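Long-range contacts in homoserine kinase (Listeria monocytogenes, PDB 3HUL), which probably catalyses the ATP-dependent phosphorylation of L-homoserine to O-phospho-L-homoserine, the fourth of five steps from L-aspartate to L-threonine: residues 90-94 and 126-131; 132-136 and 147-152; 161-165 and 221-225. One frame throughout, in Å; residues are numbered along the deposited sequence.

Contact 1. Residues 90-94 and 126-131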
# COMPACT_ATOMS: atom_id res chain seq x y z
N SER A 90 6.24 -14.65 -25.10
CA SER A 90 6.26 -13.23 -24.77
C SER A 90 7.66 -12.79 -24.35
O SER A 90 8.05 -11.66 -24.59
CB SER A 90 5.22 -12.90 -23.68
OG SER A 90 5.84 -12.59 -22.43
N ALA A 91 8.43 -13.69 -23.74
CA ALA A 91 9.82 -13.39 -23.40
C ALA A 91 10.68 -13.15 -24.66
O ALA A 91 11.56 -12.24 -24.65
CB ALA A 91 10.44 -14.48 -22.53
N ALA A 92 10.40 -13.91 -25.73
CA ALA A 92 11.13 -13.77 -26.99
C ALA A 92 10.82 -12.43 -27.65
O ALA A 92 11.75 -11.74 -28.11
CB ALA A 92 10.86 -14.99 -27.95
N VAL A 93 9.56 -12.02 -27.65
CA VAL A 93 9.16 -10.73 -28.18
C VAL A 93 9.85 -9.58 -27.40
O VAL A 93 10.47 -8.70 -27.99
CB VAL A 93 7.62 -10.54 -28.14
CG1 VAL A 93 7.26 -9.07 -28.40
CG2 VAL A 93 6.90 -11.50 -29.13
N VAL A 94 9.75 -9.61 -26.08
CA VAL A 94 10.46 -8.64 -25.24
C VAL A 94 11.98 -8.64 -25.51
O VAL A 94 12.59 -7.60 -25.58
CB VAL A 94 10.13 -8.87 -23.74
CG1 VAL A 94 11.04 -8.01 -22.81
CG2 VAL A 94 8.65 -8.64 -23.50
N ASN A 126 1.32 -11.00 -20.19
CA ASN A 126 2.67 -11.57 -20.12
C ASN A 126 3.73 -10.49 -20.23
O ASN A 126 4.62 -10.44 -19.38
CB ASN A 126 2.92 -12.65 -21.17
CG ASN A 126 2.05 -13.88 -20.96
OD1 ASN A 126 1.03 -14.03 -21.63
ND2 ASN A 126 2.45 -14.77 -20.03
N VAL A 127 3.61 -9.64 -21.26
CA VAL A 127 4.67 -8.69 -21.62
C VAL A 127 4.95 -7.56 -20.61
O VAL A 127 6.09 -7.16 -20.44
CB VAL A 127 4.52 -8.11 -23.08
CG1 VAL A 127 4.65 -9.23 -24.13
CG2 VAL A 127 3.23 -7.31 -23.27
N ALA A 128 3.92 -7.05 -19.96
CA ALA A 128 4.15 -5.98 -18.99
C ALA A 128 5.01 -6.50 -17.80
O ALA A 128 6.04 -5.92 -17.50
CB ALA A 128 2.82 -5.35 -18.52
N PRO A 129 4.60 -7.62 -17.17
CA PRO A 129 5.50 -8.15 -16.12
C PRO A 129 6.88 -8.63 -16.66
O PRO A 129 7.86 -8.57 -15.93
CB PRO A 129 4.70 -9.31 -15.48
CG PRO A 129 3.56 -9.56 -16.35
CD PRO A 129 3.34 -8.38 -17.26
N ALA A 130 6.96 -9.06 -17.93
CA ALA A 130 8.27 -9.41 -18.50
C ALA A 130 9.18 -8.19 -18.56
O ALA A 130 10.37 -8.28 -18.29
CB ALA A 130 8.12 -10.06 -19.90
N VAL A 131 8.61 -7.03 -18.87
CA VAL A 131 9.38 -5.79 -18.85
C VAL A 131 9.55 -5.20 -17.45
O VAL A 131 10.61 -4.74 -17.10
CB VAL A 131 8.73 -4.73 -19.76
CG1 VAL A 131 9.52 -3.38 -19.69
CG2 VAL A 131 8.67 -5.23 -21.18

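Contact 2. Residues 132-136 and 147-152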
# COMPACT_ATOMS: atom_id res chain seq x y z
N LEU A 132 8.50 -5.23 -16.63
CA LEU A 132 8.47 -4.39 -15.41
C LEU A 132 8.85 -5.17 -14.17
O LEU A 132 9.29 -4.60 -13.18
CB LEU A 132 7.09 -3.80 -15.24
CG LEU A 132 6.69 -2.98 -16.48
CD1 LEU A 132 5.29 -2.51 -16.28
CD2 LEU A 132 7.68 -1.80 -16.70
N GLY A 133 8.69 -6.49 -14.26
CA GLY A 133 9.00 -7.36 -13.15
C GLY A 133 7.81 -7.43 -12.22
O GLY A 133 6.89 -6.62 -12.27
N ASN A 134 7.84 -8.44 -11.36
CA ASN A 134 6.85 -8.63 -10.33
C ASN A 134 5.43 -8.82 -10.86
O ASN A 134 5.22 -9.52 -11.85
CB ASN A 134 6.95 -7.47 -9.31
CG ASN A 134 6.91 -7.97 -7.91
OD1 ASN A 134 6.01 -8.74 -7.55
ND2 ASN A 134 7.88 -7.56 -7.10
N TRP A 135 4.46 -8.19 -10.21
CA TRP A 135 3.03 -8.40 -10.51
C TRP A 135 2.50 -7.13 -11.17
O TRP A 135 2.68 -6.02 -10.63
CB TRP A 135 2.27 -8.78 -9.22
CG TRP A 135 0.77 -8.74 -9.33
CD1 TRP A 135 0.00 -9.19 -10.36
CD2 TRP A 135 -0.13 -8.22 -8.34
NE1 TRP A 135 -1.32 -8.97 -10.09
CE2 TRP A 135 -1.43 -8.38 -8.86
CE3 TRP A 135 0.04 -7.68 -7.07
CZ2 TRP A 135 -2.58 -8.00 -8.14
CZ3 TRP A 135 -1.10 -7.27 -6.35
CH2 TRP A 135 -2.40 -7.43 -6.90
N VAL A 136 1.92 -7.29 -12.36
CA VAL A 136 1.35 -6.15 -13.09
C VAL A 136 -0.14 -6.35 -13.31
O VAL A 136 -0.56 -7.42 -13.76
CB VAL A 136 2.04 -5.89 -14.45
CG1 VAL A 136 1.50 -4.54 -15.11
CG2 VAL A 136 3.52 -5.82 -14.24
N TYR A 147 -1.30 0.35 -16.75
CA TYR A 147 -0.80 -0.72 -15.92
C TYR A 147 -0.34 -0.18 -14.58
O TYR A 147 0.02 1.00 -14.47
CB TYR A 147 0.31 -1.53 -16.65
CG TYR A 147 1.54 -0.75 -17.01
CD1 TYR A 147 2.46 -0.38 -16.02
CD2 TYR A 147 1.82 -0.38 -18.34
CE1 TYR A 147 3.62 0.35 -16.33
CE2 TYR A 147 2.98 0.36 -18.67
CZ TYR A 147 3.88 0.71 -17.64
OH TYR A 147 5.04 1.43 -17.88
N VAL A 148 -0.44 -1.01 -13.55
CA VAL A 148 0.11 -0.70 -12.25
C VAL A 148 0.94 -1.90 -11.84
O VAL A 148 0.47 -3.04 -11.94
CB VAL A 148 -1.00 -0.46 -11.17
CG1 VAL A 148 -0.37 -0.04 -9.85
CG2 VAL A 148 -1.98 0.63 -11.61
N ARG A 149 2.17 -1.63 -11.41
CA ARG A 149 3.02 -2.66 -10.83
C ARG A 149 2.92 -2.67 -9.30
O ARG A 149 3.09 -1.65 -8.67
CB ARG A 149 4.49 -2.48 -11.25
CG ARG A 149 5.50 -3.42 -10.53
CD ARG A 149 6.92 -2.99 -10.96
NE ARG A 149 7.99 -3.93 -10.61
CZ ARG A 149 8.67 -3.94 -9.46
NH1 ARG A 149 8.38 -3.07 -8.50
NH2 ARG A 149 9.64 -4.83 -9.27
N HIS A 150 2.65 -3.84 -8.74
CA HIS A 150 2.59 -4.03 -7.32
C HIS A 150 3.57 -5.15 -6.94
O HIS A 150 4.06 -5.89 -7.81
CB HIS A 150 1.15 -4.41 -6.90
CG HIS A 150 0.26 -3.23 -6.66
ND1 HIS A 150 0.40 -2.39 -5.57
CD2 HIS A 150 -0.79 -2.75 -7.37
CE1 HIS A 150 -0.53 -1.45 -5.62
NE2 HIS A 150 -1.27 -1.64 -6.70
N LEU A 151 3.89 -5.24 -5.65
CA LEU A 151 4.67 -6.35 -5.12
C LEU A 151 3.76 -7.49 -4.80
O LEU A 151 2.83 -7.32 -4.02
CB LEU A 151 5.23 -6.00 -3.77
CG LEU A 151 6.47 -5.18 -3.65
CD1 LEU A 151 6.14 -3.69 -3.90
CD2 LEU A 151 6.91 -5.50 -2.20
N PHE A 152 4.05 -8.65 -5.36
CA PHE A 152 3.33 -9.85 -5.00
C PHE A 152 3.95 -10.30 -3.68
O PHE A 152 5.16 -10.18 -3.51
CB PHE A 152 3.50 -10.91 -6.08
CG PHE A 152 2.33 -11.84 -6.20
CD1 PHE A 152 1.11 -11.39 -6.70
CD2 PHE A 152 2.45 -13.17 -5.80
CE1 PHE A 152 0.02 -12.25 -6.82
CE2 PHE A 152 1.36 -14.04 -5.91
CZ PHE A 152 0.13 -13.57 -6.42

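Contact 3. Residues 161-165 and 221-225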
# COMPACT_ATOMS: atom_id res chain seq x y z
N ILE A 161 5.15 -28.72 -14.93
CA ILE A 161 5.44 -28.46 -16.32
C ILE A 161 5.39 -29.77 -17.14
O ILE A 161 6.33 -30.58 -17.08
CB ILE A 161 6.79 -27.77 -16.45
CG1 ILE A 161 6.74 -26.43 -15.69
CG2 ILE A 161 7.18 -27.61 -17.93
CD1 ILE A 161 8.08 -25.84 -15.47
N PRO A 162 4.28 -29.99 -17.89
CA PRO A 162 4.22 -31.18 -18.75
C PRO A 162 4.82 -30.87 -20.12
O PRO A 162 5.36 -29.77 -20.34
CB PRO A 162 2.71 -31.43 -18.90
CG PRO A 162 2.12 -30.02 -18.88
CD PRO A 162 3.11 -29.11 -18.12
N LYS A 163 4.75 -31.84 -21.01
CA LYS A 163 5.17 -31.71 -22.40
C LYS A 163 4.25 -30.73 -23.10
O LYS A 163 3.12 -30.51 -22.65
CB LYS A 163 5.05 -33.09 -23.09
CG LYS A 163 5.93 -34.18 -22.43
CD LYS A 163 7.39 -33.89 -22.71
CE LYS A 163 8.29 -35.05 -22.32
NZ LYS A 163 9.70 -34.65 -22.57
N ALA A 164 4.72 -30.14 -24.21
CA ALA A 164 3.85 -29.34 -25.06
C ALA A 164 2.57 -30.11 -25.36
O ALA A 164 2.58 -31.34 -25.43
CB ALA A 164 4.57 -28.95 -26.36
N GLU A 165 1.46 -29.39 -25.48
CA GLU A 165 0.17 -29.98 -25.89
C GLU A 165 0.32 -30.65 -27.27
O GLU A 165 0.99 -30.11 -28.17
CB GLU A 165 -0.90 -28.90 -25.92
CG GLU A 165 -2.35 -29.37 -25.66
CD GLU A 165 -2.59 -29.89 -24.25
OE1 GLU A 165 -3.52 -30.72 -24.07
OE2 GLU A 165 -1.85 -29.49 -23.33
N SER A 221 -6.94 -28.80 -21.07
CA SER A 221 -5.63 -29.31 -21.47
C SER A 221 -5.12 -30.43 -20.52
O SER A 221 -5.80 -30.77 -19.56
CB SER A 221 -4.64 -28.17 -21.68
OG SER A 221 -4.45 -27.42 -20.50
N GLN A 222 -3.94 -30.98 -20.81
CA GLN A 222 -3.51 -32.30 -20.29
C GLN A 222 -3.55 -32.53 -18.78
O GLN A 222 -3.85 -33.63 -18.32
CB GLN A 222 -2.12 -32.69 -20.85
CG GLN A 222 -1.05 -31.61 -20.71
CD GLN A 222 0.21 -31.88 -21.53
OE1 GLN A 222 0.93 -32.86 -21.29
NE2 GLN A 222 0.50 -31.00 -22.50
N LEU A 223 -3.28 -31.48 -18.00
CA LEU A 223 -3.19 -31.60 -16.55
C LEU A 223 -4.51 -31.33 -15.82
O LEU A 223 -4.59 -31.45 -14.60
CB LEU A 223 -2.08 -30.69 -16.01
CG LEU A 223 -0.64 -31.09 -16.35
CD1 LEU A 223 0.35 -30.08 -15.82
CD2 LEU A 223 -0.33 -32.49 -15.81
N VAL A 224 -5.53 -30.96 -16.58
CA VAL A 224 -6.81 -30.57 -15.98
C VAL A 224 -7.44 -31.67 -15.09
O VAL A 224 -7.84 -31.37 -13.97
CB VAL A 224 -7.82 -30.02 -17.05
CG1 VAL A 224 -9.27 -29.97 -16.52
CG2 VAL A 224 -7.38 -28.63 -17.57
N PRO A 225 -7.52 -32.95 -15.57
CA PRO A 225 -8.18 -33.96 -14.71
C PRO A 225 -7.50 -34.23 -13.34
O PRO A 225 -8.10 -34.88 -12.48
CB PRO A 225 -8.19 -35.23 -15.58
CG PRO A 225 -7.16 -35.02 -16.60
CD PRO A 225 -7.11 -33.53 -16.86

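Contact 1. Residues 90-94 and 126-131
Ser90 and Val94, one turn apart on helix 88-103, face Asn126, Val127, Ala130 and Val131 on segment 126-131. The two helices belong to the N-terminal part of the GHMP kinase fold, and Ser90 lies in the glycine- and serine-rich stretch predicted to bind ATP. The axes of 90-94 and 127-131 come within 9.5 Å at a crossing angle of -57°, with no hydrogen bond between the segments.

The apolar part centres on Val94, whose two methyls divide the work. CG2, anti to the carbonyl carbon, meets Ala130 CB at 3.9 Å and also reaches Val127 CG1; CG1, anti to the backbone N (chi1 171°), turns to Val131 CG2 at 4.0 Å. Val7 of strand 3-12 also packs on Val94.

The polar side chains of Ser90 and Asn126 do not bond to each other. The amide of Asn126 is directed elsewhere, its ND2 hydrogen-bonded to Thr10 OG1, and a sulfate ion, probably from the crystallisation liquor, lies about 5 Å from this side chain and may mark a pocket. What Asn126 offers Ser90 is its CB, 3.2 Å from Ser90 OG, while Ser90 CB rests on Val127 CG1 at 3.7 Å.

Contact 2. Residues 132-136 and 147-152
Trp135 lays one face of its indole against the edge of Phe152: CD1 of Phe152 stands 3.5 Å above the indole plane, offset toward the rim, and the planes of the indole five-membered ring and the phenyl ring are 79° apart, an edge-to-face pair. Trp135 CE3 also touches His150 CB, at 3.5 Å. The Trp135 and His150 side chains lie side by side, pointing the same way, and their rings meet obliquely. Ile195 and Ile198 of helix 181-198 pack on Trp135, and His150 NE2 is hydrogen-bonded to Ala196 O of the second subunit, which brings the aromatic cluster to a subunit interface.

The backbone beneath is the open end of the beta hairpin formed by strands 135-141 and 144-150. Trp135 and His150 are an antiparallel hydrogen-bonded pair: His150 N gives a nearly straight bond to Trp135 O (2.9 Å), and the return bond from Trp135 N to His150 O is weak. Val136 and Arg149 follow as a non-hydrogen-bonded pair. Just beyond the ladder, Asn134 OD1 accepts Phe152 N at 2.9 Å, straight at the hydrogen (172°) although the donor sits above the amide carbonyl plane.

On the face of Val136 and Arg149, the arginine chain extends from CG to NE and reaches back to the C-terminal end of helix 127-132 and the residue after it. NE bonds to Leu132 O at 3.0 Å, with the oxygen tilted out of the guanidinium plane and the nitrogen above the carbonyl plane, and more weakly to Gly133 O; NH2 is held by Gly283 O. Asn134 CB lies over one guanidinium face. Farther along, Leu132 CD1 sits over the Tyr147 ring, 3.7 Å from its centroid, a CH-pi contact, while Val136 CG1 touches Tyr147 CB at 3.6 Å.

Contact 3. Residues 161-165 and 221-225
Gln222 NE2 donates a hydrogen bond to Glu165 OE2 at 2.9 Å, with an N-H...O angle of 150°. The two side chains come from opposite directions, their amide and carboxylate planes stand 79° apart, and the nitrogen meets OE2 from above the carboxylate plane. A second, weak bond joins NE2 to Lys163 O at 2.7 Å, strongly bent at the hydrogen. Glu165 OE1 in turn accepts a weak bond from Gln222 N (3.3 Å), so the carboxylate spans the backbone and side chain of one residue. A bend at chi2 (66°) gives the Glu165 chain its hooked course to this site.

Residues 221-224 form a type I beta turn, closed by Val224 N to Ser221 O, ahead of helix 227-235. The turn meets the loop that leaves strand 156-161, an inner strand of the four-stranded antiparallel sheet in the C-terminal part of this GHMP kinase. In that loop, Pro162 O is hydrogen-bonded to Arg84 of the predicted ATP-binding stretch.

Outward from the polar group, Gln222 OE1 lies 3.3 Å from Pro162 CB. The Leu223 side chain crosses the proline ring obliquely, its CD1 3.5 Å from Pro162 CG, and Ile272 packs on Leu223.

Overall arrangement
Contacts 1 and 2 adjoin: helix 127-132 leads directly into strand 135-141, the contact centres are 13 Å apart, and Pro129 CA touches Val136 CG2 at 3.6 Å while Ala128 CB lies 3.7 Å from Val136 CG1. Contact 3 is separate, its nearest atoms about 13 Å from contact 1 and about 17 Å from contact 2, and it lies across the chain's centre from contact 2. Distance from the predicted ATP-binding stretch differs: contact 1 contains Ser90 and Ala91, contact 3 comes near it through Ala164, about 4 Å from Arg84 between side chains, and contact 2 is farther, the Val136 side chain about 11 Å from that of Ser90.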